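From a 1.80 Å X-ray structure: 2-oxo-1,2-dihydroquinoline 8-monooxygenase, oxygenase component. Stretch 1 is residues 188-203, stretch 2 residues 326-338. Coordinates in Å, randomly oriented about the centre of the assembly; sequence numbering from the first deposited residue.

Stretch 1 188-203: SPSVLDDNAVVHGMHR
Stretch 2 (326-338) HEYWEILVRVCPT

Strands 196-203 and 326-335 lie antiparallel (155° between directions, axes 4.4 Å apart at closest), paired A196-V335 through R203-Y328; the two stretches bury 1118 Å², both sides summed. Hydrogen-bonded pairs (at V197, H199, M201, R203) alternate with non-hydrogen-bonded ones (A196, V198, G200, H202), the two sets facing opposite sides of the sheet. Before the strand, stretch 1 folds back through a type I turn, S190 to D193, then a type II turn, D193 to A196, in which N195 takes phi/psi 65/10. Apolar packing starts here: P189, C-gamma endo, sets CB 3.5 Å from V335 CG2, and V191 (m) brings CG1 to 3.9 Å from both I331 CD1 and V333 CG2. C336 N donates to N195 O (2.9 Å). A196 packs CB 3.9 Å from V333 CG1. V197 (t) bonds N to R334 O (3.0 Å) and accepts R334 N at its O (3.2 Å), while its CG2 meets C336 CB at 3.7 Å. V198 (t) rests CG1 3.7 Å from I331 CB (I331 is p). H199 (m) bonds N to L332 O (3.1 Å), and L332 N returns to H199 O (2.8 Å). G200 faces I331 (CA-CA 4.1 Å); at phi/psi 171/-158 a CB would jam against the preceding carbonyl O and lie 2.3 Å from E330 O. M201 (p, t, t) bonds N to E330 O (3.0 Å), and E330 N to M201 O (2.8 Å). H202 (p, chi2 79°) stacks offset on the six-membered ring of W329 (m), centroids 4.3 Å apart, planes at 27°, with CB over the five-membered ring; ND1 donates to E327 OE2 (2.5 Å) at the imidazole edge. At R203 (m, t, m), the last pair within the stretches, N bonds Y328 O (2.9 Å) and Y328 N bonds R203 O (2.8 Å). Opposite charges pair as R203 NH2 salt-bridges E330 OE2 (2.7 Å); a water accepting from R203 NE (3.1 Å) donates to Y328 O (2.7 Å) and E330 OE2 (3.0 Å).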

ATOM      1  N   SER A 188      42.278 -10.828  12.613  1.00 19.55           N
ATOM      2  CA  SER A 188      41.009 -11.289  12.061  1.00 18.05           C
ATOM      3  C   SER A 188      41.212 -11.657  10.597  1.00 18.69           C
ATOM      4  O   SER A 188      41.876 -10.928   9.844  1.00 18.18           O
ATOM      5  CB  SER A 188      39.936 -10.198  12.157  1.00 17.49           C
ATOM      6  OG  SER A 188      39.605  -9.915  13.503  1.00 17.24           O
ATOM      7  N   PRO A 189      40.658 -12.802  10.176  1.00 17.01           N
ATOM      8  CA  PRO A 189      40.794 -13.242   8.789  1.00 17.92           C
ATOM      9  C   PRO A 189      39.857 -12.474   7.862  1.00 18.00           C
ATOM     10  O   PRO A 189      38.889 -11.863   8.309  1.00 18.86           O
ATOM     11  CB  PRO A 189      40.448 -14.725   8.868  1.00 18.43           C
ATOM     12  CG  PRO A 189      39.411 -14.760   9.942  1.00 18.40           C
ATOM     13  CD  PRO A 189      40.003 -13.839  10.994  1.00 16.68           C
ATOM     14  N   SER A 190      40.160 -12.510   6.569  1.00 19.40           N
ATOM     15  CA  SER A 190      39.357 -11.836   5.545  1.00 19.36           C
ATOM     16  C   SER A 190      38.655 -12.920   4.728  1.00 19.62           C
ATOM     17  O   SER A 190      39.080 -14.079   4.755  1.00 21.27           O
ATOM     18  CB  SER A 190      40.269 -11.006   4.634  1.00 19.70           C
ATOM     19  OG  SER A 190      39.548 -10.437   3.554  1.00 22.50           O
ATOM     20  N   VAL A 191      37.582 -12.583   4.016  1.00 18.32           N
ATOM     21  CA  VAL A 191      36.928 -13.610   3.214  1.00 18.29           C
ATOM     22  C   VAL A 191      37.816 -13.897   1.995  1.00 18.78           C
ATOM     23  O   VAL A 191      37.590 -14.852   1.249  1.00 18.26           O
ATOM     24  CB  VAL A 191      35.498 -13.202   2.722  1.00 20.23           C
ATOM     25  CG1 VAL A 191      34.676 -12.730   3.859  1.00 14.94           C
ATOM     26  CG2 VAL A 191      35.574 -12.224   1.607  1.00 19.25           C
ATOM     27  N   LEU A 192      38.849 -13.073   1.812  1.00 19.26           N
ATOM     28  CA  LEU A 192      39.788 -13.238   0.701  1.00 20.09           C
ATOM     29  C   LEU A 192      40.921 -14.202   1.049  1.00 20.09           C
ATOM     30  O   LEU A 192      41.620 -14.690   0.162  1.00 21.47           O
ATOM     31  CB  LEU A 192      40.393 -11.884   0.293  1.00 19.82           C
ATOM     32  CG  LEU A 192      39.478 -10.826  -0.332  1.00 20.14           C
ATOM     33  CD1 LEU A 192      40.279  -9.566  -0.582  1.00 21.75           C
ATOM     34  CD2 LEU A 192      38.892 -11.346  -1.638  1.00 20.05           C
ATOM     35  N   ASP A 193      41.092 -14.478   2.339  1.00 20.00           N
ATOM     36  CA  ASP A 193      42.151 -15.368   2.808  1.00 21.03           C
ATOM     37  C   ASP A 193      41.956 -16.827   2.404  1.00 22.02           C
ATOM     38  O   ASP A 193      40.830 -17.323   2.311  1.00 20.20           O
ATOM     39  CB  ASP A 193      42.287 -15.279   4.334  1.00 20.16           C
ATOM     40  CG  ASP A 193      42.877 -13.965   4.792  1.00 20.91           C
ATOM     41  OD1 ASP A 193      42.789 -13.661   5.996  1.00 20.12           O
ATOM     42  OD2 ASP A 193      43.444 -13.246   3.950  1.00 20.88           O
ATOM     43  N   ASP A 194      43.067 -17.516   2.160  1.00 22.49           N
ATOM     44  CA  ASP A 194      43.000 -18.920   1.792  1.00 25.16           C
ATOM     45  C   ASP A 194      42.443 -19.712   2.974  1.00 24.91           C
ATOM     46  O   ASP A 194      42.766 -19.429   4.131  1.00 25.33           O
ATOM     47  CB  ASP A 194      44.391 -19.442   1.417  1.00 30.44           C
ATOM     48  CG  ASP A 194      44.817 -19.026   0.014  1.00 32.92           C
ATOM     49  OD1 ASP A 194      45.957 -19.350  -0.385  1.00 36.40           O
ATOM     50  OD2 ASP A 194      44.012 -18.386  -0.694  1.00 36.58           O
ATOM     51  N   ASN A 195      41.603 -20.697   2.676  1.00 25.03           N
ATOM     52  CA  ASN A 195      41.001 -21.536   3.708  1.00 24.18           C
ATOM     53  C   ASN A 195      40.051 -20.801   4.647  1.00 22.94           C
ATOM     54  O   ASN A 195      39.641 -21.361   5.667  1.00 23.02           O
ATOM     55  CB  ASN A 195      42.095 -22.226   4.527  1.00 27.22           C
ATOM     56  CG  ASN A 195      42.824 -23.291   3.734  1.00 29.10           C
ATOM     57  OD1 ASN A 195      43.949 -23.673   4.067  1.00 34.59           O
ATOM     58  ND2 ASN A 195      42.180 -23.789   2.683  1.00 29.38           N
ATOM     59  N   ALA A 196      39.707 -19.556   4.323  1.00 19.62           N
ATOM     60  CA  ALA A 196      38.769 -18.809   5.159  1.00 18.87           C
ATOM     61  C   ALA A 196      37.399 -19.426   4.911  1.00 17.80           C
ATOM     62  O   ALA A 196      37.007 -19.623   3.763  1.00 18.16           O
ATOM     63  CB  ALA A 196      38.760 -17.318   4.773  1.00 18.08           C
ATOM     64  N   VAL A 197      36.682 -19.754   5.978  1.00 16.69           N
ATOM     65  CA  VAL A 197      35.356 -20.341   5.825  1.00 16.96           C
ATOM     66  C   VAL A 197      34.288 -19.347   6.266  1.00 16.17           C
ATOM     67  O   VAL A 197      34.460 -18.642   7.259  1.00 16.89           O
ATOM     68  CB  VAL A 197      35.212 -21.640   6.650  1.00 17.40           C
ATOM     69  CG1 VAL A 197      33.814 -22.222   6.465  1.00 15.44           C
ATOM     70  CG2 VAL A 197      36.268 -22.643   6.219  1.00 18.70           C
ATOM     71  N   VAL A 198      33.191 -19.284   5.516  1.00 15.54           N
ATOM     72  CA  VAL A 198      32.104 -18.363   5.830  1.00 16.17           C
ATOM     73  C   VAL A 198      30.794 -19.064   6.197  1.00 14.55           C
ATOM     74  O   VAL A 198      30.342 -19.966   5.492  1.00 14.06           O
ATOM     75  CB  VAL A 198      31.802 -17.424   4.630  1.00 17.58           C
ATOM     76  CG1 VAL A 198      30.610 -16.550   4.943  1.00 18.55           C
ATOM     77  CG2 VAL A 198      33.007 -16.562   4.312  1.00 17.77           C
ATOM     78  N   HIS A 199      30.196 -18.650   7.310  1.00 14.22           N
ATOM     79  CA  HIS A 199      28.910 -19.185   7.752  1.00 14.64           C
ATOM     80  C   HIS A 199      28.087 -17.960   8.097  1.00 14.83           C
ATOM     81  O   HIS A 199      28.593 -17.026   8.718  1.00 15.58           O
ATOM     82  CB  HIS A 199      29.048 -20.063   9.000  1.00 15.61           C
ATOM     83  CG  HIS A 199      29.680 -21.398   8.742  1.00 14.63           C
ATOM     84  ND1 HIS A 199      29.216 -22.266   7.781  1.00 15.08           N
ATOM     85  CD2 HIS A 199      30.735 -22.009   9.330  1.00 11.93           C
ATOM     86  CE1 HIS A 199      29.961 -23.361   7.785  1.00 11.61           C
ATOM     87  NE2 HIS A 199      30.887 -23.229   8.714  1.00 10.74           N
ATOM     88  N   GLY A 200      26.826 -17.944   7.688  1.00 14.80           N
ATOM     89  CA  GLY A 200      26.013 -16.788   7.997  1.00 14.37           C
ATOM     90  C   GLY A 200      24.668 -16.752   7.315  1.00 14.49           C
ATOM     91  O   GLY A 200      24.138 -17.776   6.872  1.00 13.91           O
ATOM     92  N   MET A 201      24.115 -15.550   7.210  1.00 13.06           N
ATOM     93  CA  MET A 201      22.802 -15.387   6.606  1.00 11.94           C
ATOM     94  C   MET A 201      22.575 -13.948   6.184  1.00 10.61           C
ATOM     95  O   MET A 201      23.330 -13.049   6.564  1.00 10.04           O
ATOM     96  CB  MET A 201      21.746 -15.736   7.642  1.00 15.31           C
ATOM     97  CG  MET A 201      21.801 -14.782   8.839  1.00 16.43           C
ATOM     98  SD  MET A 201      20.792 -15.316  10.218  1.00 23.40           S
ATOM     99  CE  MET A 201      21.167 -14.128  11.384  1.00 21.32           C
ATOM    100  N   HIS A 202      21.532 -13.745   5.386  1.00  8.34           N
ATOM    101  CA  HIS A 202      21.144 -12.404   4.977  1.00  6.98           C
ATOM    102  C   HIS A 202      19.616 -12.352   4.988  1.00  7.67           C
ATOM    103  O   HIS A 202      18.941 -13.283   4.542  1.00  5.74           O
ATOM    104  CB  HIS A 202      21.757 -12.016   3.620  1.00  7.90           C
ATOM    105  CG  HIS A 202      21.324 -12.859   2.467  1.00  9.59           C
ATOM    106  ND1 HIS A 202      20.106 -12.698   1.840  1.00  9.13           N
ATOM    107  CD2 HIS A 202      21.977 -13.817   1.770  1.00  8.70           C
ATOM    108  CE1 HIS A 202      20.032 -13.515   0.808  1.00 10.53           C
ATOM    109  NE2 HIS A 202      21.158 -14.206   0.742  1.00 11.26           N
ATOM    110  N   ARG A 203      19.080 -11.283   5.565  1.00  7.00           N
ATOM    111  CA  ARG A 203      17.638 -11.122   5.672  1.00  9.08           C
ATOM    112  C   ARG A 203      17.207  -9.736   5.239  1.00  8.76           C
ATOM    113  O   ARG A 203      17.877  -8.748   5.534  1.00 10.34           O
ATOM    114  CB  ARG A 203      17.197 -11.342   7.122  1.00  9.71           C
ATOM    115  CG  ARG A 203      17.599 -12.682   7.708  1.00 11.43           C
ATOM    116  CD  ARG A 203      17.275 -12.743   9.192  1.00 13.59           C
ATOM    117  NE  ARG A 203      18.313 -12.115  10.007  1.00 12.45           N
ATOM    118  CZ  ARG A 203      18.214 -11.926  11.322  1.00 14.30           C
ATOM    119  NH1 ARG A 203      17.141 -12.293  11.984  1.00 11.18           N
ATOM    120  NH2 ARG A 203      19.204 -11.396  12.001  1.00 13.62           N
ATOM    121  N   HIS A 326      16.478  -3.005   2.486  1.00  7.65           N
ATOM    122  CA  HIS A 326      17.877  -3.386   2.333  1.00  7.54           C
ATOM    123  C   HIS A 326      18.028  -4.847   2.714  1.00  9.15           C
ATOM    124  O   HIS A 326      17.151  -5.425   3.363  1.00 10.53           O
ATOM    125  CB  HIS A 326      18.782  -2.546   3.240  1.00  6.83           C
ATOM    126  CG  HIS A 326      18.502  -2.714   4.702  1.00  7.47           C
ATOM    127  ND1 HIS A 326      17.413  -2.137   5.322  1.00  7.87           N
ATOM    128  CD2 HIS A 326      19.150  -3.416   5.663  1.00  9.06           C
ATOM    129  CE1 HIS A 326      17.401  -2.478   6.598  1.00  8.31           C
ATOM    130  NE2 HIS A 326      18.445  -3.256   6.832  1.00  7.98           N
ATOM    131  N   GLU A 327      19.141  -5.448   2.312  1.00  8.40           N
ATOM    132  CA  GLU A 327      19.405  -6.848   2.635  1.00  8.73           C
ATOM    133  C   GLU A 327      20.530  -6.858   3.676  1.00  8.31           C
ATOM    134  O   GLU A 327      21.661  -6.488   3.387  1.00  7.97           O
ATOM    135  CB  GLU A 327      19.822  -7.613   1.373  1.00  9.13           C
ATOM    136  CG  GLU A 327      19.821  -9.134   1.514  1.00 10.87           C
ATOM    137  CD  GLU A 327      18.436  -9.709   1.730  1.00 11.57           C
ATOM    138  OE1 GLU A 327      17.453  -8.949   1.740  1.00 12.45           O
ATOM    139  OE2 GLU A 327      18.323 -10.936   1.896  1.00 12.45           O
ATOM    140  N   TYR A 328      20.195  -7.267   4.894  1.00  9.33           N
ATOM    141  CA  TYR A 328      21.153  -7.294   5.995  1.00  9.88           C
ATOM    142  C   TYR A 328      21.936  -8.611   6.074  1.00 11.04           C
ATOM    143  O   TYR A 328      21.378  -9.674   6.360  1.00 11.11           O
ATOM    144  CB  TYR A 328      20.392  -7.020   7.294  1.00 11.40           C
ATOM    145  CG  TYR A 328      21.166  -7.226   8.577  1.00 14.13           C
ATOM    146  CD1 TYR A 328      22.425  -6.645   8.771  1.00 14.14           C
ATOM    147  CD2 TYR A 328      20.600  -7.939   9.634  1.00 14.52           C
ATOM    148  CE1 TYR A 328      23.096  -6.768   9.995  1.00 13.83           C
ATOM    149  CE2 TYR A 328      21.256  -8.064  10.857  1.00 15.81           C
ATOM    150  CZ  TYR A 328      22.500  -7.475  11.035  1.00 13.59           C
ATOM    151  OH  TYR A 328      23.112  -7.583  12.265  1.00 12.53           O
ATOM    152  N   TRP A 329      23.237  -8.526   5.806  1.00 10.46           N
ATOM    153  CA  TRP A 329      24.113  -9.691   5.844  1.00 11.28           C
ATOM    154  C   TRP A 329      24.865  -9.786   7.164  1.00 10.95           C
ATOM    155  O   TRP A 329      25.321  -8.776   7.701  1.00 10.43           O
ATOM    156  CB  TRP A 329      25.137  -9.632   4.706  1.00  9.59           C
ATOM    157  CG  TRP A 329      24.561  -9.823   3.337  1.00  9.68           C
ATOM    158  CD1 TRP A 329      23.680  -9.001   2.685  1.00  8.36           C
ATOM    159  CD2 TRP A 329      24.852 -10.896   2.432  1.00  9.75           C
ATOM    160  NE1 TRP A 329      23.411  -9.500   1.431  1.00  9.62           N
ATOM    161  CE2 TRP A 329      24.116 -10.662   1.250  1.00  8.13           C
ATOM    162  CE3 TRP A 329      25.665 -12.037   2.506  1.00  9.08           C
ATOM    163  CZ2 TRP A 329      24.171 -11.524   0.148  1.00 11.41           C
ATOM    164  CZ3 TRP A 329      25.720 -12.894   1.413  1.00 10.81           C
ATOM    165  CH2 TRP A 329      24.976 -12.631   0.250  1.00 11.07           C
ATOM    166  N   GLU A 330      24.976 -11.010   7.679  1.00 11.11           N
ATOM    167  CA  GLU A 330      25.711 -11.290   8.913  1.00 12.85           C
ATOM    168  C   GLU A 330      26.523 -12.551   8.673  1.00 11.29           C
ATOM    169  O   GLU A 330      25.947 -13.620   8.520  1.00 11.27           O
ATOM    170  CB  GLU A 330      24.780 -11.595  10.082  1.00 13.94           C
ATOM    171  CG  GLU A 330      23.882 -10.494  10.532  1.00 14.43           C
ATOM    172  CD  GLU A 330      22.978 -10.966  11.635  1.00 15.77           C
ATOM    173  OE1 GLU A 330      23.479 -11.237  12.748  1.00 13.99           O
ATOM    174  OE2 GLU A 330      21.766 -11.093  11.383  1.00 13.92           O
ATOM    175  N   ILE A 331      27.845 -12.441   8.622  1.00 10.33           N
ATOM    176  CA  ILE A 331      28.654 -13.636   8.447  1.00  9.95           C
ATOM    177  C   ILE A 331      29.787 -13.701   9.459  1.00 11.80           C
ATOM    178  O   ILE A 331      30.272 -12.675   9.949  1.00 14.21           O
ATOM    179  CB  ILE A 331      29.270 -13.750   7.010  1.00 10.23           C
ATOM    180  CG1 ILE A 331      30.324 -12.658   6.794  1.00  9.62           C
ATOM    181  CG2 ILE A 331      28.165 -13.697   5.964  1.00  8.37           C
ATOM    182  CD1 ILE A 331      31.148 -12.832   5.549  1.00  4.45           C
ATOM    183  N   LEU A 332      30.188 -14.927   9.773  1.00 12.40           N
ATOM    184  CA  LEU A 332      31.286 -15.184  10.695  1.00 11.43           C
ATOM    185  C   LEU A 332      32.322 -15.913   9.867  1.00 12.82           C
ATOM    186  O   LEU A 332      32.001 -16.862   9.150  1.00 13.10           O
ATOM    187  CB  LEU A 332      30.831 -16.062  11.866  1.00 11.72           C
ATOM    188  CG  LEU A 332      29.837 -15.405  12.821  1.00 10.20           C
ATOM    189  CD1 LEU A 332      29.399 -16.385  13.879  1.00 10.47           C
ATOM    190  CD2 LEU A 332      30.481 -14.175  13.437  1.00  9.96           C
ATOM    191  N   VAL A 333      33.562 -15.457   9.961  1.00 14.73           N
ATOM    192  CA  VAL A 333      34.648 -16.047   9.200  1.00 15.83           C
ATOM    193  C   VAL A 333      35.733 -16.583  10.123  1.00 16.57           C
ATOM    194  O   VAL A 333      36.052 -15.970  11.143  1.00 16.76           O
ATOM    195  CB  VAL A 333      35.276 -14.996   8.247  1.00 15.97           C
ATOM    196  CG1 VAL A 333      36.341 -15.649   7.380  1.00 16.08           C
ATOM    197  CG2 VAL A 333      34.193 -14.367   7.364  1.00 17.08           C
ATOM    198  N   ARG A 334      36.271 -17.745   9.770  1.00 17.83           N
ATOM    199  CA  ARG A 334      37.358 -18.363  10.526  1.00 19.41           C
ATOM    200  C   ARG A 334      38.162 -19.222   9.561  1.00 20.85           C
ATOM    201  O   ARG A 334      37.593 -20.007   8.804  1.00 21.72           O
ATOM    202  CB  ARG A 334      36.831 -19.243  11.660  1.00 19.94           C
ATOM    203  CG  ARG A 334      37.955 -19.779  12.538  1.00 19.67           C
ATOM    204  CD  ARG A 334      37.516 -20.847  13.519  1.00 19.61           C
ATOM    205  NE  ARG A 334      38.650 -21.289  14.331  1.00 22.15           N
ATOM    206  CZ  ARG A 334      38.783 -21.036  15.631  1.00 21.93           C
ATOM    207  NH1 ARG A 334      39.850 -21.472  16.288  1.00 24.25           N
ATOM    208  NH2 ARG A 334      37.847 -20.357  16.279  1.00 20.61           N
ATOM    209  N   VAL A 335      39.481 -19.068   9.575  1.00 21.36           N
ATOM    210  CA  VAL A 335      40.324 -19.850   8.687  1.00 21.72           C
ATOM    211  C   VAL A 335      40.401 -21.275   9.216  1.00 22.95           C
ATOM    212  O   VAL A 335      40.795 -21.512  10.360  1.00 21.39           O
ATOM    213  CB  VAL A 335      41.747 -19.254   8.582  1.00 21.64           C
ATOM    214  CG1 VAL A 335      42.624 -20.151   7.711  1.00 17.41           C
ATOM    215  CG2 VAL A 335      41.675 -17.857   7.961  1.00 24.53           C
ATOM    216  N   CYS A 336      40.001 -22.219   8.374  1.00 24.02           N
ATOM    217  CA  CYS A 336      40.000 -23.627   8.741  1.00 24.58           C
ATOM    218  C   CYS A 336      40.846 -24.411   7.752  1.00 27.58           C
ATOM    219  O   CYS A 336      40.367 -24.789   6.687  1.00 27.60           O
ATOM    220  CB  CYS A 336      38.564 -24.156   8.740  1.00 22.12           C
ATOM    221  SG  CYS A 336      37.409 -23.219   9.831  1.00 17.89           S
ATOM    222  N   PRO A 337      42.114 -24.679   8.102  1.00 30.57           N
ATOM    223  CA  PRO A 337      43.045 -25.419   7.241  1.00 33.79           C
ATOM    224  C   PRO A 337      42.637 -26.850   6.893  1.00 36.62           C
ATOM    225  O   PRO A 337      42.612 -27.238   5.725  1.00 36.91           O
ATOM    226  CB  PRO A 337      44.356 -25.369   8.025  1.00 33.65           C
ATOM    227  CG  PRO A 337      44.231 -24.109   8.820  1.00 30.49           C
ATOM    228  CD  PRO A 337      42.805 -24.176   9.300  1.00 31.12           C
ATOM    229  N   THR A 338      42.332 -27.639   7.912  1.00 39.15           N
ATOM    230  CA  THR A 338      41.942 -29.026   7.694  1.00 42.15           C
ATOM    231  C   THR A 338      40.433 -29.168   7.719  1.00 43.28           C
ATOM    232  O   THR A 338      39.730 -28.256   8.152  1.00 44.48           O
ATOM    233  CB  THR A 338      42.547 -29.954   8.782  1.00 42.85           C
ATOM    234  OG1 THR A 338      41.871 -29.764  10.036  1.00 40.48           O
ATOM    235  CG2 THR A 338      44.020 -29.646   8.960  1.00 42.87           C
TER
HETATM  236  O   HOH W   1      20.829 -11.077   8.565  1.00  9.74           O